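Putative peptidase (Parabacteroides merdae, PDB 4L8K) probably hydrolyses peptide bonds as a serine peptidase of family S41, whose catalytic domain has the ClpP/crotonase type of fold. Local coordinates at residues A[30-33]-A[34-37]; A[46-49]-A[50-54]; A[98-101]-A[102-106]; A[166-169]-A[170-174]; A[226-229]-A[230-234]. All blocks are in the same frame, centred on the assembly; numbering follows the deposited sequence. Where two conformers were deposited one is given.

Contact 1. Residues A[30-33]-A[34-37]; sequences DVDW and DDVY
Asp32 and Val36 join across the first turn of helix 33-43, the N of Val36 donating to the O of Asp32 at 3.1 Å, with Tyr37 N bonding to Trp33 O one step further on. Asp32 is the N-cap. Its carboxylate takes the amide of Asp34 from OD1 at 3.1 Å, a fairly straight bond (155° at the hydrogen) that meets OD1 from above the carboxylate plane. CG lies anti to the backbone N (chi1 -177°), which turns the group over the start of the helix. Three carboxylates crowd here: Asp32 OD2 lies 3.8 Å from Asp35 OD2, and Asp34 OD2 is also close to Asp32 OD1. Their mutual repulsion is probably offset in part by the positive end of the helix dipole. On the inner side Val36 sets its CG1 over one face of the Trp33 indole, 3.8 Å from the centroid of the six-membered ring and 26° off the normal, a CH-pi contact displaced toward the rim. The closest ring atom is CZ3, 3.5 Å from Val36 CG1. Val36 CG2, the other branch, reaches back to Val31 CB at 4.2 Å. Trp16 of helix 8-22 stacks on Trp33, and Met60 of helix 50-61 touches both Trp33 and Val36. The whole is an aspartate N-cap on a first helical turn that is acidic outward and aromatic-aliphatic inward, in the N-terminal helical bundle.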
loop_
_atom_site.group_PDB
_atom_site.type_symbol
_atom_site.label_atom_id
_atom_site.label_comp_id
_atom_site.label_asym_id
_atom_site.label_seq_id
_atom_site.Cartn_x
_atom_site.Cartn_y
_atom_site.Cartn_z
ATOM N N ASP A 30 -19.075 -9.264 -5.328
ATOM C CA ASP A 30 -20.151 -9.804 -6.150
ATOM C C ASP A 30 -20.761 -11.085 -5.574
ATOM O O ASP A 30 -21.864 -11.439 -5.980
ATOM C CB ASP A 30 -19.709 -10.053 -7.615
ATOM C CG ASP A 30 -18.320 -10.624 -7.859
ATOM O OD1 ASP A 30 -18.037 -11.740 -7.358
ATOM O OD2 ASP A 30 -17.565 -10.020 -8.655
ATOM N N VAL A 31 -20.061 -11.792 -4.671
ATOM C CA VAL A 31 -20.594 -13.019 -4.070
ATOM C C VAL A 31 -21.365 -12.716 -2.785
ATOM O O VAL A 31 -21.150 -11.680 -2.147
ATOM C CB VAL A 31 -19.535 -14.137 -3.807
ATOM C CG1 VAL A 31 -18.985 -14.713 -5.107
ATOM C CG2 VAL A 31 -18.413 -13.671 -2.880
ATOM N N ASP A 32 -22.251 -13.657 -2.420
ATOM C CA ASP A 32 -23.023 -13.720 -1.187
ATOM C C ASP A 32 -22.379 -14.833 -0.357
ATOM O O ASP A 32 -22.264 -15.968 -0.839
ATOM C CB ASP A 32 -24.516 -13.988 -1.488
ATOM C CG ASP A 32 -25.488 -14.021 -0.302
ATOM O OD1 ASP A 32 -25.030 -14.201 0.853
ATOM O OD2 ASP A 32 -26.716 -13.937 -0.538
ATOM N N TRP A 33 -21.934 -14.503 0.870
ATOM C CA TRP A 33 -21.231 -15.429 1.754
ATOM C C TRP A 33 -22.114 -16.600 2.219
ATOM O O TRP A 33 -21.574 -17.664 2.521
ATOM C CB TRP A 33 -20.600 -14.690 2.945
ATOM C CG TRP A 33 -19.468 -15.441 3.592
ATOM C CD1 TRP A 33 -19.367 -15.787 4.909
ATOM C CD2 TRP A 33 -18.263 -15.909 2.959
ATOM N NE1 TRP A 33 -18.182 -16.447 5.139
ATOM C CE2 TRP A 33 -17.484 -16.541 3.957
ATOM C CE3 TRP A 33 -17.746 -15.823 1.647
ATOM C CZ2 TRP A 33 -16.246 -17.140 3.675
ATOM C CZ3 TRP A 33 -16.501 -16.374 1.378
ATOM C CH2 TRP A 33 -15.766 -17.029 2.383
ATOM N N ASP A 34 -23.450 -16.439 2.209
ATOM C CA ASP A 34 -24.390 -17.515 2.546
ATOM C C ASP A 34 -24.457 -18.551 1.421
ATOM O O ASP A 34 -24.568 -19.742 1.711
ATOM C CB ASP A 34 -25.797 -16.953 2.833
ATOM C CG ASP A 34 -25.984 -16.312 4.201
ATOM O OD1 ASP A 34 -25.227 -16.664 5.135
ATOM O OD2 ASP A 34 -26.925 -15.498 4.350
ATOM N N ASP A 35 -24.385 -18.104 0.142
ATOM C CA ASP A 35 -24.389 -18.994 -1.031
ATOM C C ASP A 35 -23.045 -19.712 -1.143
ATOM O O ASP A 35 -22.995 -20.824 -1.668
ATOM C CB ASP A 35 -24.695 -18.244 -2.348
ATOM C CG ASP A 35 -25.972 -17.406 -2.379
ATOM O OD1 ASP A 35 -26.908 -17.702 -1.587
ATOM O OD2 ASP A 35 -26.052 -16.474 -3.220
ATOM N N VAL A 36 -21.959 -19.060 -0.652
ATOM C CA VAL A 36 -20.606 -19.622 -0.587
ATOM C C VAL A 36 -20.655 -20.777 0.437
ATOM O O VAL A 36 -20.092 -21.855 0.184
ATOM C CB VAL A 36 -19.521 -18.539 -0.254
ATOM C CG1 VAL A 36 -18.218 -19.173 0.221
ATOM C CG2 VAL A 36 -19.258 -17.631 -1.457
ATOM N N TYR A 37 -21.386 -20.571 1.564
ATOM C CA TYR A 37 -21.548 -21.638 2.551
ATOM C C TYR A 37 -22.264 -22.848 1.918
ATOM O O TYR A 37 -21.777 -23.961 2.055
ATOM C CB TYR A 37 -22.311 -21.177 3.814
ATOM C CG TYR A 37 -22.483 -22.302 4.812
ATOM C CD1 TYR A 37 -21.498 -22.577 5.756
ATOM C CD2 TYR A 37 -23.586 -23.155 4.749
ATOM C CE1 TYR A 37 -21.616 -23.657 6.634
ATOM C CE2 TYR A 37 -23.710 -24.249 5.610
ATOM C CZ TYR A 37 -22.732 -24.483 6.564
ATOM O OH TYR A 37 -22.875 -25.545 7.425
#

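Contact 2. Residues A[46-49]-A[50-54]; sequences DTMN and QYELF
Asn49 and Glu52 grip each other's backbone amides. Asn49 OD1 accepts from Glu52 N at 2.9 Å, with 164° at the hydrogen and the donor almost in line with the side-chain C=O. The same oxygen takes a second bond from Tyr51 N at 3.0 Å, weak and strongly bent. In return Glu52 OE1 accepts from Asn49 N at 3.0 Å, the amide approaching from above the carboxylate plane. This reciprocal pair is a capping box, and it closes off the start of helix 50-61, with Asn49 as the N-cap, whose O receives Leu53 N as the first regular helical bond. Asn49 CG sits between its own N and carbonyl carbon (chi1 67°), a placement that brings OD1 back over the first-turn amides. The side-chain amide and the Glu52 carboxylate then lie stacked, their planes 19° apart, with Asn49 ND2 3.5 Å from Glu52 OE2. Met48, a selenomethionine, flanks the box: its CB is 3.8 Å from Glu52 OE1, and its SE passes 4.2 Å from Leu53 CA. Farther out, the side chain of Leu53 packs on Pro8 and Asn11 of helix 8-22 and on Trp261, while Asp46 OD1 accepts from Arg9 N and ties the preceding loop to that same helix.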
loop_
_atom_site.group_PDB
_atom_site.type_symbol
_atom_site.label_atom_id
_atom_site.label_comp_id
_atom_site.label_asym_id
_atom_site.label_seq_id
_atom_site.Cartn_x
_atom_site.Cartn_y
_atom_site.Cartn_z
ATOM N N ASP A 46 -15.447 -35.236 5.248
ATOM C CA ASP A 46 -14.505 -35.655 6.292
ATOM C C ASP A 46 -13.487 -36.716 5.807
ATOM O O ASP A 46 -12.515 -36.985 6.521
ATOM C CB ASP A 46 -15.260 -36.144 7.539
ATOM C CG ASP A 46 -15.673 -35.012 8.476
ATOM O OD1 ASP A 46 -15.156 -33.879 8.314
ATOM O OD2 ASP A 46 -16.495 -35.261 9.388
ATOM N N THR A 47 -13.656 -37.249 4.578
ATOM C CA THR A 47 -12.729 -38.215 3.980
ATOM C C THR A 47 -11.562 -37.512 3.287
ATOM O O THR A 47 -10.603 -38.168 2.881
ATOM C CB THR A 47 -13.465 -39.138 3.009
ATOM O OG1 THR A 47 -14.141 -38.325 2.040
ATOM C CG2 THR A 47 -14.445 -40.066 3.727
HETATM N N MSE A 48 -11.635 -36.178 3.142
HETATM C CA MSE A 48 -10.557 -35.397 2.524
HETATM C C MSE A 48 -9.309 -35.445 3.362
HETATM O O MSE A 48 -9.416 -35.428 4.596
HETATM C CB MSE A 48 -10.955 -33.926 2.383
HETATM C CG MSE A 48 -11.955 -33.671 1.296
HETATM SE SE MSE A 48 -12.401 -31.796 1.323
HETATM C CE MSE A 48 -12.678 -31.635 -0.545
ATOM N N ASN A 49 -8.136 -35.446 2.708
ATOM C CA ASN A 49 -6.859 -35.346 3.411
ATOM C C ASN A 49 -6.575 -33.831 3.610
ATOM O O ASN A 49 -7.338 -33.002 3.085
ATOM C CB ASN A 49 -5.745 -36.089 2.660
ATOM C CG ASN A 49 -5.340 -35.510 1.322
ATOM O OD1 ASN A 49 -5.348 -34.306 1.092
ATOM N ND2 ASN A 49 -4.895 -36.362 0.423
ATOM N N GLN A 50 -5.519 -33.472 4.356
ATOM C CA GLN A 50 -5.210 -32.059 4.670
ATOM C C GLN A 50 -4.915 -31.187 3.428
ATOM O O GLN A 50 -5.154 -29.983 3.472
ATOM C CB GLN A 50 -4.032 -31.955 5.658
ATOM C CG GLN A 50 -2.684 -32.413 5.081
ATOM C CD GLN A 50 -1.668 -32.616 6.166
ATOM O OE1 GLN A 50 -1.474 -31.775 7.040
ATOM N NE2 GLN A 50 -1.009 -33.749 6.150
ATOM N N TYR A 51 -4.402 -31.791 2.341
ATOM C CA TYR A 51 -4.058 -31.070 1.110
ATOM C C TYR A 51 -5.305 -30.727 0.303
ATOM O O TYR A 51 -5.401 -29.628 -0.229
ATOM C CB TYR A 51 -3.080 -31.917 0.274
ATOM C CG TYR A 51 -1.833 -32.289 1.043
ATOM C CD1 TYR A 51 -0.860 -31.333 1.341
ATOM C CD2 TYR A 51 -1.633 -33.587 1.501
ATOM C CE1 TYR A 51 0.287 -31.669 2.064
ATOM C CE2 TYR A 51 -0.480 -33.939 2.202
ATOM C CZ TYR A 51 0.476 -32.977 2.485
ATOM O OH TYR A 51 1.615 -33.326 3.175
ATOM N N GLU A 52 -6.252 -31.677 0.213
ATOM C CA GLU A 52 -7.534 -31.486 -0.475
ATOM C C GLU A 52 -8.362 -30.416 0.252
ATOM O O GLU A 52 -8.960 -29.551 -0.393
ATOM C CB GLU A 52 -8.293 -32.817 -0.541
ATOM C CG GLU A 52 -7.582 -33.843 -1.413
ATOM C CD GLU A 52 -7.946 -35.303 -1.185
ATOM O OE1 GLU A 52 -8.653 -35.609 -0.197
ATOM O OE2 GLU A 52 -7.494 -36.152 -1.985
ATOM N N LEU A 53 -8.378 -30.468 1.604
ATOM C CA LEU A 53 -9.073 -29.497 2.441
ATOM C C LEU A 53 -8.464 -28.103 2.222
ATOM O O LEU A 53 -9.201 -27.133 2.037
ATOM C CB LEU A 53 -9.001 -29.910 3.949
ATOM C CG LEU A 53 -9.624 -28.892 4.945
ATOM C CD1 LEU A 53 -11.139 -28.807 4.777
ATOM C CD2 LEU A 53 -9.256 -29.214 6.370
ATOM N N PHE A 54 -7.117 -28.019 2.220
ATOM C CA PHE A 54 -6.415 -26.761 2.031
ATOM C C PHE A 54 -6.766 -26.126 0.662
ATOM O O PHE A 54 -7.041 -24.927 0.593
ATOM C CB PHE A 54 -4.884 -26.922 2.203
ATOM C CG PHE A 54 -4.148 -25.587 2.171
ATOM C CD1 PHE A 54 -3.774 -25.018 0.973
ATOM C CD2 PHE A 54 -3.868 -24.891 3.347
ATOM C CE1 PHE A 54 -3.165 -23.766 0.943
ATOM C CE2 PHE A 54 -3.236 -23.636 3.308
ATOM C CZ PHE A 54 -2.879 -23.098 2.110
#

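Contact 3. Residues A[98-101]-A[102-106]; sequences NYLG and TDYKI
Tyr104 lays its CB and the CD2 edge of its ring against Leu100, the last residue of helix 93-100. Leu100 CD2 approaches Tyr104 CB to 3.8 Å, and Leu100 CB stands at the same distance from Tyr104 CD2, so the two side chains cross obliquely, Leu100 through CB and the CD2 methyl, Tyr104 through CB and the near edge of the ring. The ring also turns its edge to two carbonyls. Gly101 O lies 3.3 Å from Tyr104 CD2 and 3.4 Å from CE2, close to the ring plane, and Leu100 O is 3.5 Å from CD2, likewise near the plane. This orientation follows from chi1 of 62°, which places the ring between the backbone N and carbonyl carbon of Tyr104 and folds it back over the turn. Gly101 makes the reversal: it leaves the helix with positive phi (60°), a conformation that favours glycine. Asp103 OD1 comes to 3.5 Å from Leu100 O, and Lys113 stands by both, forming a salt bridge with Asp103 and a weak hydrogen bond with Leu100 O. Lys111 of strand 110-115 touches both Leu100 and Tyr104. The turn thus leads from the helix into edge strand 105-107, which pairs with strand 110-115. Between the two segments the contact is van der Waals with aromatic C-H edges facing carbonyl oxygens, a weakly electrostatic fit, whereas the stronger charge pairing is supplied by the lysine from the neighbouring strand.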
loop_
_atom_site.group_PDB
_atom_site.type_symbol
_atom_site.label_atom_id
_atom_site.label_comp_id
_atom_site.label_asym_id
_atom_site.label_seq_id
_atom_site.Cartn_x
_atom_site.Cartn_y
_atom_site.Cartn_z
ATOM N N ASN A 98 20.006 2.776 -13.478
ATOM C CA ASN A 98 20.470 3.811 -14.402
ATOM C C ASN A 98 20.334 5.226 -13.820
ATOM O O ASN A 98 21.012 6.140 -14.281
ATOM C CB ASN A 98 19.730 3.718 -15.729
ATOM C CG ASN A 98 20.022 2.450 -16.470
ATOM O OD1 ASN A 98 21.031 1.796 -16.229
ATOM N ND2 ASN A 98 19.139 2.071 -17.383
ATOM N N TYR A 99 19.468 5.400 -12.829
ATOM C CA TYR A 99 19.212 6.664 -12.150
ATOM C C TYR A 99 19.987 6.742 -10.845
ATOM O O TYR A 99 20.608 7.772 -10.564
ATOM C CB TYR A 99 17.701 6.862 -11.893
ATOM C CG TYR A 99 16.897 6.938 -13.177
ATOM C CD1 TYR A 99 16.458 5.781 -13.818
ATOM C CD2 TYR A 99 16.624 8.164 -13.781
ATOM C CE1 TYR A 99 15.771 5.842 -15.031
ATOM C CE2 TYR A 99 15.906 8.237 -14.978
ATOM C CZ TYR A 99 15.491 7.071 -15.604
ATOM O OH TYR A 99 14.801 7.120 -16.793
ATOM N N LEU A 100 19.958 5.672 -10.046
ATOM C CA LEU A 100 20.690 5.665 -8.785
ATOM C C LEU A 100 22.194 5.459 -8.985
ATOM O O LEU A 100 22.976 6.032 -8.237
ATOM C CB LEU A 100 20.122 4.605 -7.806
ATOM C CG LEU A 100 18.794 4.973 -7.104
ATOM C CD1 LEU A 100 18.223 3.792 -6.358
ATOM C CD2 LEU A 100 18.960 6.182 -6.181
ATOM N N GLY A 101 22.590 4.676 -9.984
ATOM C CA GLY A 101 23.992 4.349 -10.230
ATOM C C GLY A 101 24.630 3.628 -9.051
ATOM O O GLY A 101 23.967 2.857 -8.339
ATOM N N THR A 102 25.902 3.945 -8.779
ATOM C CA THR A 102 26.626 3.350 -7.659
ATOM C C THR A 102 26.977 4.401 -6.597
ATOM O O THR A 102 27.402 4.033 -5.502
ATOM C CB THR A 102 27.908 2.630 -8.158
ATOM O OG1 THR A 102 28.787 3.587 -8.768
ATOM C CG2 THR A 102 27.601 1.445 -9.100
ATOM N N ASP A 103 26.820 5.699 -6.931
ATOM C CA ASP A 103 27.211 6.821 -6.075
ATOM C C ASP A 103 26.013 7.463 -5.328
ATOM O O ASP A 103 26.123 8.598 -4.842
ATOM C CB ASP A 103 27.927 7.889 -6.932
ATOM C CG ASP A 103 27.105 8.402 -8.110
ATOM O OD1 ASP A 103 26.037 7.785 -8.414
ATOM O OD2 ASP A 103 27.568 9.356 -8.787
ATOM N N TYR A 104 24.881 6.753 -5.237
ATOM C CA TYR A 104 23.712 7.245 -4.510
ATOM C C TYR A 104 24.013 7.220 -2.988
ATOM O O TYR A 104 24.907 6.502 -2.540
ATOM C CB TYR A 104 22.466 6.423 -4.843
ATOM C CG TYR A 104 22.572 4.956 -4.467
ATOM C CD1 TYR A 104 22.228 4.515 -3.186
ATOM C CD2 TYR A 104 22.997 4.005 -5.396
ATOM C CE1 TYR A 104 22.339 3.170 -2.831
ATOM C CE2 TYR A 104 23.109 2.658 -5.054
ATOM C CZ TYR A 104 22.777 2.246 -3.769
ATOM O OH TYR A 104 22.857 0.921 -3.412
ATOM N N LYS A 105 23.279 7.999 -2.217
ATOM C CA LYS A 105 23.511 8.079 -0.781
ATOM C C LYS A 105 22.558 7.161 -0.046
ATOM O O LYS A 105 21.457 6.911 -0.538
ATOM C CB LYS A 105 23.336 9.530 -0.292
ATOM C CG LYS A 105 23.932 10.633 -1.179
ATOM C CD LYS A 105 25.416 10.694 -1.062
ATOM C CE LYS A 105 25.923 11.967 -1.678
ATOM N NZ LYS A 105 27.406 11.980 -1.739
ATOM N N ILE A 106 22.975 6.657 1.144
ATOM C CA ILE A 106 22.166 5.755 1.982
ATOM C C ILE A 106 21.920 6.416 3.347
ATOM O O ILE A 106 22.863 6.673 4.073
ATOM C CB ILE A 106 22.814 4.344 2.130
ATOM C CG1 ILE A 106 22.878 3.631 0.771
ATOM C CG2 ILE A 106 22.049 3.501 3.185
ATOM C CD1 ILE A 106 23.822 2.393 0.722
#

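Contact 4. Residues A[166-169]-A[170-174]; sequences DRIA and SRFLE
Ser170, Arg171 and Phe172 bind back to the last turn of helix 162-169 through backbone hydrogen bonds that change spacing. Ser170 N donates to Asp166 O at 3.0 Å, the helical i to i-4 step, but Arg171 N turns to Ile168 O at 3.0 Å and Phe172 N to Ala169 O at 3.1 Å, each three residues back. Both of these later amides come in from above the carbonyl plane, by 45° and 50°, as the chain tightens. Among polar side chains, Ser170 OG lies 3.0 Å from Arg167 O and 3.1 Å from Asp166 O, within reach of two carbonyls. A water donates to Arg167 O and accepts from Arg171 NE at 2.8 Å, at the edge of the guanidinium and in its plane. Arg171 reaches this water because its chain bends at chi2 (-60°). The other nitrogens of the Arg171 head, NH1 and NH2, make salt bridges with Asp138 and Glu134 of helix 134-143. The apolar contact is Ile168 CG2 against Phe172 CE2 at 4.0 Å, near the plane of the ring, the two side chains running side by side. Separately, the Leu173 CD1 methyl makes a van der Waals contact with the carbonyl oxygen Ala169 O at 3.3 Å. The chemistry implies a helix end whose late carbonyls are occupied by turn amides and a water, beside a buried arginine whose charge is probably balanced largely by the two acids and whose NE is hydrated.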
loop_
_atom_site.group_PDB
_atom_site.type_symbol
_atom_site.label_atom_id
_atom_site.label_comp_id
_atom_site.label_asym_id
_atom_site.label_seq_id
_atom_site.Cartn_x
_atom_site.Cartn_y
_atom_site.Cartn_z
ATOM N N ASP A 166 4.294 7.795 9.581
ATOM C CA ASP A 166 3.961 9.069 10.243
ATOM C C ASP A 166 5.142 10.025 10.302
ATOM O O ASP A 166 4.954 11.224 10.109
ATOM C CB ASP A 166 3.453 8.829 11.681
ATOM C CG ASP A 166 1.947 8.842 11.829
ATOM O OD1 ASP A 166 1.259 8.215 10.988
ATOM O OD2 ASP A 166 1.460 9.412 12.814
ATOM N N ARG A 167 6.352 9.512 10.572
ATOM C CA ARG A 167 7.574 10.316 10.678
ATOM C C ARG A 167 7.934 10.963 9.333
ATOM O O ARG A 167 8.297 12.132 9.316
ATOM C CB ARG A 167 8.741 9.445 11.188
ATOM C CG ARG A 167 10.034 10.211 11.414
ATOM C CD ARG A 167 11.110 9.287 11.921
ATOM N NE ARG A 167 10.943 9.000 13.350
ATOM C CZ ARG A 167 11.605 8.069 14.033
ATOM N NH1 ARG A 167 12.508 7.300 13.428
ATOM N NH2 ARG A 167 11.347 7.874 15.309
ATOM N N ILE A 168 7.825 10.223 8.220
ATOM C CA ILE A 168 8.125 10.790 6.895
ATOM C C ILE A 168 7.007 11.778 6.486
ATOM O O ILE A 168 7.316 12.926 6.209
ATOM C CB ILE A 168 8.384 9.708 5.808
ATOM C CG1 ILE A 168 9.635 8.881 6.159
ATOM C CG2 ILE A 168 8.551 10.347 4.427
ATOM C CD1 ILE A 168 9.572 7.434 5.557
ATOM N N ALA A 169 5.724 11.355 6.516
ATOM C CA ALA A 169 4.572 12.185 6.111
ATOM C C ALA A 169 4.498 13.524 6.839
ATOM O O ALA A 169 4.147 14.529 6.211
ATOM C CB ALA A 169 3.275 11.420 6.308
ATOM N N SER A 170 4.835 13.544 8.145
ATOM C CA SER A 170 4.784 14.748 8.987
ATOM C C SER A 170 5.784 15.857 8.530
ATOM O O SER A 170 5.596 17.022 8.892
ATOM C CB SER A 170 4.985 14.389 10.458
ATOM O OG SER A 170 6.305 13.938 10.701
ATOM N N ARG A 171 6.778 15.505 7.673
ATOM C CA ARG A 171 7.761 16.425 7.101
ATOM C C ARG A 171 7.199 17.234 5.930
ATOM O O ARG A 171 7.848 18.163 5.474
ATOM C CB ARG A 171 9.013 15.667 6.625
ATOM C CG ARG A 171 9.767 14.923 7.729
ATOM C CD ARG A 171 10.241 15.873 8.819
ATOM N NE ARG A 171 11.160 15.226 9.749
ATOM C CZ ARG A 171 12.478 15.374 9.724
ATOM N NH1 ARG A 171 13.041 16.188 8.848
ATOM N NH2 ARG A 171 13.241 14.734 10.600
ATOM N N PHE A 172 5.989 16.923 5.461
ATOM C CA PHE A 172 5.408 17.599 4.305
ATOM C C PHE A 172 4.164 18.426 4.684
ATOM O O PHE A 172 3.534 19.037 3.820
ATOM C CB PHE A 172 5.079 16.549 3.231
ATOM C CG PHE A 172 6.298 15.797 2.754
ATOM C CD1 PHE A 172 7.059 16.279 1.692
ATOM C CD2 PHE A 172 6.696 14.620 3.372
ATOM C CE1 PHE A 172 8.215 15.612 1.276
ATOM C CE2 PHE A 172 7.845 13.943 2.946
ATOM C CZ PHE A 172 8.590 14.441 1.885
ATOM N N LEU A 173 3.864 18.502 5.980
ATOM C CA LEU A 173 2.715 19.226 6.520
ATOM C C LEU A 173 3.056 20.654 6.877
ATOM O O LEU A 173 4.159 20.936 7.339
ATOM C CB LEU A 173 2.200 18.492 7.770
ATOM C CG LEU A 173 1.035 17.512 7.582
ATOM C CD1 LEU A 173 1.407 16.359 6.660
ATOM C CD2 LEU A 173 0.618 16.950 8.894
ATOM N N GLU A 174 2.086 21.559 6.673
ATOM C CA GLU A 174 2.167 22.982 7.012
ATOM C C GLU A 174 1.481 23.209 8.353
ATOM O O GLU A 174 1.864 24.082 9.139
ATOM C CB GLU A 174 1.491 23.827 5.914
HETATM O O HOH W 1 9.453 13.606 11.344
#

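Contact 5. Residues A[226-229]-A[230-234]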
loop_
_atom_site.group_PDB
_atom_site.type_symbol
_atom_site.label_atom_id
_atom_site.label_comp_id
_atom_site.label_asym_id
_atom_site.label_seq_id
_atom_site.Cartn_x
_atom_site.Cartn_y
_atom_site.Cartn_z
ATOM N N ASN A 226 0.043 2.255 1.514
ATOM C CA ASN A 226 -1.258 2.739 1.053
ATOM C C ASN A 226 -1.716 3.868 1.954
ATOM O O ASN A 226 -2.192 4.873 1.456
ATOM C CB ASN A 226 -2.306 1.603 1.012
ATOM C CG ASN A 226 -3.557 1.973 0.266
ATOM O OD1 ASN A 226 -3.508 2.475 -0.854
ATOM N ND2 ASN A 226 -4.713 1.733 0.863
ATOM N N ASP A 227 -1.527 3.729 3.286
ATOM C CA ASP A 227 -1.907 4.766 4.262
ATOM C C ASP A 227 -1.027 6.004 4.117
ATOM O O ASP A 227 -1.521 7.111 4.297
ATOM C CB ASP A 227 -1.829 4.225 5.697
ATOM C CG ASP A 227 -2.645 2.979 5.966
ATOM O OD1 ASP A 227 -3.617 2.714 5.199
ATOM O OD2 ASP A 227 -2.347 2.291 6.952
ATOM N N PHE A 228 0.274 5.813 3.831
ATOM C CA PHE A 228 1.246 6.883 3.586
ATOM C C PHE A 228 0.799 7.700 2.337
ATOM O O PHE A 228 0.755 8.932 2.381
ATOM C CB PHE A 228 2.679 6.285 3.359
ATOM C CG PHE A 228 3.707 7.299 2.917
ATOM C CD1 PHE A 228 4.264 8.195 3.829
ATOM C CD2 PHE A 228 4.128 7.359 1.589
ATOM C CE1 PHE A 228 5.223 9.136 3.424
ATOM C CE2 PHE A 228 5.070 8.310 1.183
ATOM C CZ PHE A 228 5.620 9.185 2.106
ATOM N N VAL A 229 0.487 6.993 1.231
ATOM C CA VAL A 229 0.042 7.598 -0.022
ATOM C C VAL A 229 -1.251 8.400 0.242
ATOM O O VAL A 229 -1.366 9.539 -0.205
ATOM C CB VAL A 229 -0.123 6.521 -1.130
ATOM C CG1 VAL A 229 -0.895 7.069 -2.336
ATOM C CG2 VAL A 229 1.254 6.011 -1.577
ATOM N N ASN A 230 -2.174 7.823 1.023
ATOM C CA ASN A 230 -3.428 8.455 1.385
ATOM C C ASN A 230 -3.210 9.836 2.045
ATOM O O ASN A 230 -3.951 10.770 1.748
ATOM C CB ASN A 230 -4.222 7.561 2.316
ATOM C CG ASN A 230 -5.571 8.122 2.731
ATOM O OD1 ASN A 230 -6.333 8.669 1.938
ATOM N ND2 ASN A 230 -5.886 8.014 3.993
ATOM N N VAL A 231 -2.218 9.948 2.935
ATOM C CA VAL A 231 -1.933 11.206 3.624
ATOM C C VAL A 231 -1.257 12.184 2.654
ATOM O O VAL A 231 -1.631 13.354 2.607
ATOM C CB VAL A 231 -1.077 10.978 4.910
ATOM C CG1 VAL A 231 -0.741 12.305 5.606
ATOM C CG2 VAL A 231 -1.782 10.027 5.876
HETATM N N MSE A 232 -0.281 11.696 1.871
HETATM C CA MSE A 232 0.509 12.525 0.967
HETATM C C MSE A 232 -0.354 13.201 -0.099
HETATM O O MSE A 232 -0.149 14.392 -0.333
HETATM C CB MSE A 232 1.651 11.714 0.325
HETATM C CG MSE A 232 2.705 11.269 1.356
HETATM SE SE MSE A 232 3.773 12.724 2.114
HETATM C CE MSE A 232 4.813 13.097 0.590
ATOM N N ARG A 233 -1.364 12.495 -0.667
ATOM C CA ARG A 233 -2.229 13.070 -1.703
ATOM C C ARG A 233 -3.169 14.156 -1.174
ATOM O O ARG A 233 -3.857 14.794 -1.985
ATOM C CB ARG A 233 -3.030 11.991 -2.472
ATOM C CG ARG A 233 -3.811 10.988 -1.636
ATOM C CD ARG A 233 -5.122 11.518 -1.124
ATOM N NE ARG A 233 -5.931 10.424 -0.585
ATOM C CZ ARG A 233 -6.832 9.766 -1.294
ATOM N NH1 ARG A 233 -7.060 10.099 -2.555
ATOM N NH2 ARG A 233 -7.524 8.778 -0.744
ATOM N N LEU A 234 -3.216 14.386 0.161
ATOM C CA LEU A 234 -4.034 15.463 0.735
ATOM C C LEU A 234 -3.287 16.780 0.725
ATOM O O LEU A 234 -3.877 17.817 0.994
ATOM C CB LEU A 234 -4.413 15.146 2.209
ATOM C CG LEU A 234 -5.146 13.833 2.523
ATOM C CD1 LEU A 234 -5.259 13.650 4.018
ATOM C CD2 LEU A 234 -6.527 13.806 1.881
#
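Met232, a selenomethionine, bends over Phe228 so that its CG, not the selenium, lies most squarely on the ring. Met232 CG stands 3.8 Å from the Phe228 ring centroid, 16° off the normal, while SE is oblique at 4.6 Å from that centroid and 37° off; together they make a CH-pi and Met-aromatic contact. Bends at chi2 (-69°) and chi3 carry the chain outward from the helix, with CG over the ring. Helical bonds run beneath, Met232 N to Phe228 O at 3.0 Å and Arg233 N to Val229 O at 3.0 Å. On another side Arg233 holds Asn230 OD1 side-on, NE at 3.1 Å and NH2 at 2.9 Å, with Asn230 OD1 lying in the guanidinium plane. Phe128 and Phe152 meet the Phe228 ring, and Val215 touches Met232, as befits the helix of the beta-alpha-beta unit 213-217, 224-232, 238-242. One helix therefore combines a soft, polarisable contact toward the core with a two-nitrogen grip on one amide oxygen that would hold the arginine head flat.

Contacts 4 and 5 are the buried pair, their centres about 11 Å apart. They touch directly, Ile168 CG2 reaching Phe228 CE1 at 3.7 Å and Phe172 CD2 reaching Met232 CE at 3.7 Å, so helices 162-169 and 224-232 share one apolar interface. Contacts 1 and 2 lie in the N-terminal helical region, about 22 Å apart between centres, and begin successive helices: both use side-chain caps, but contact 1 has a buried aromatic side while contact 2 is largely at the surface. Contact 3, also a surface contact, closes a helix into an edge strand through glycine and carbonyl-edge packing. The S41-family interior combines apolar helix packing with arginines held by acids, water or an amide oxygen.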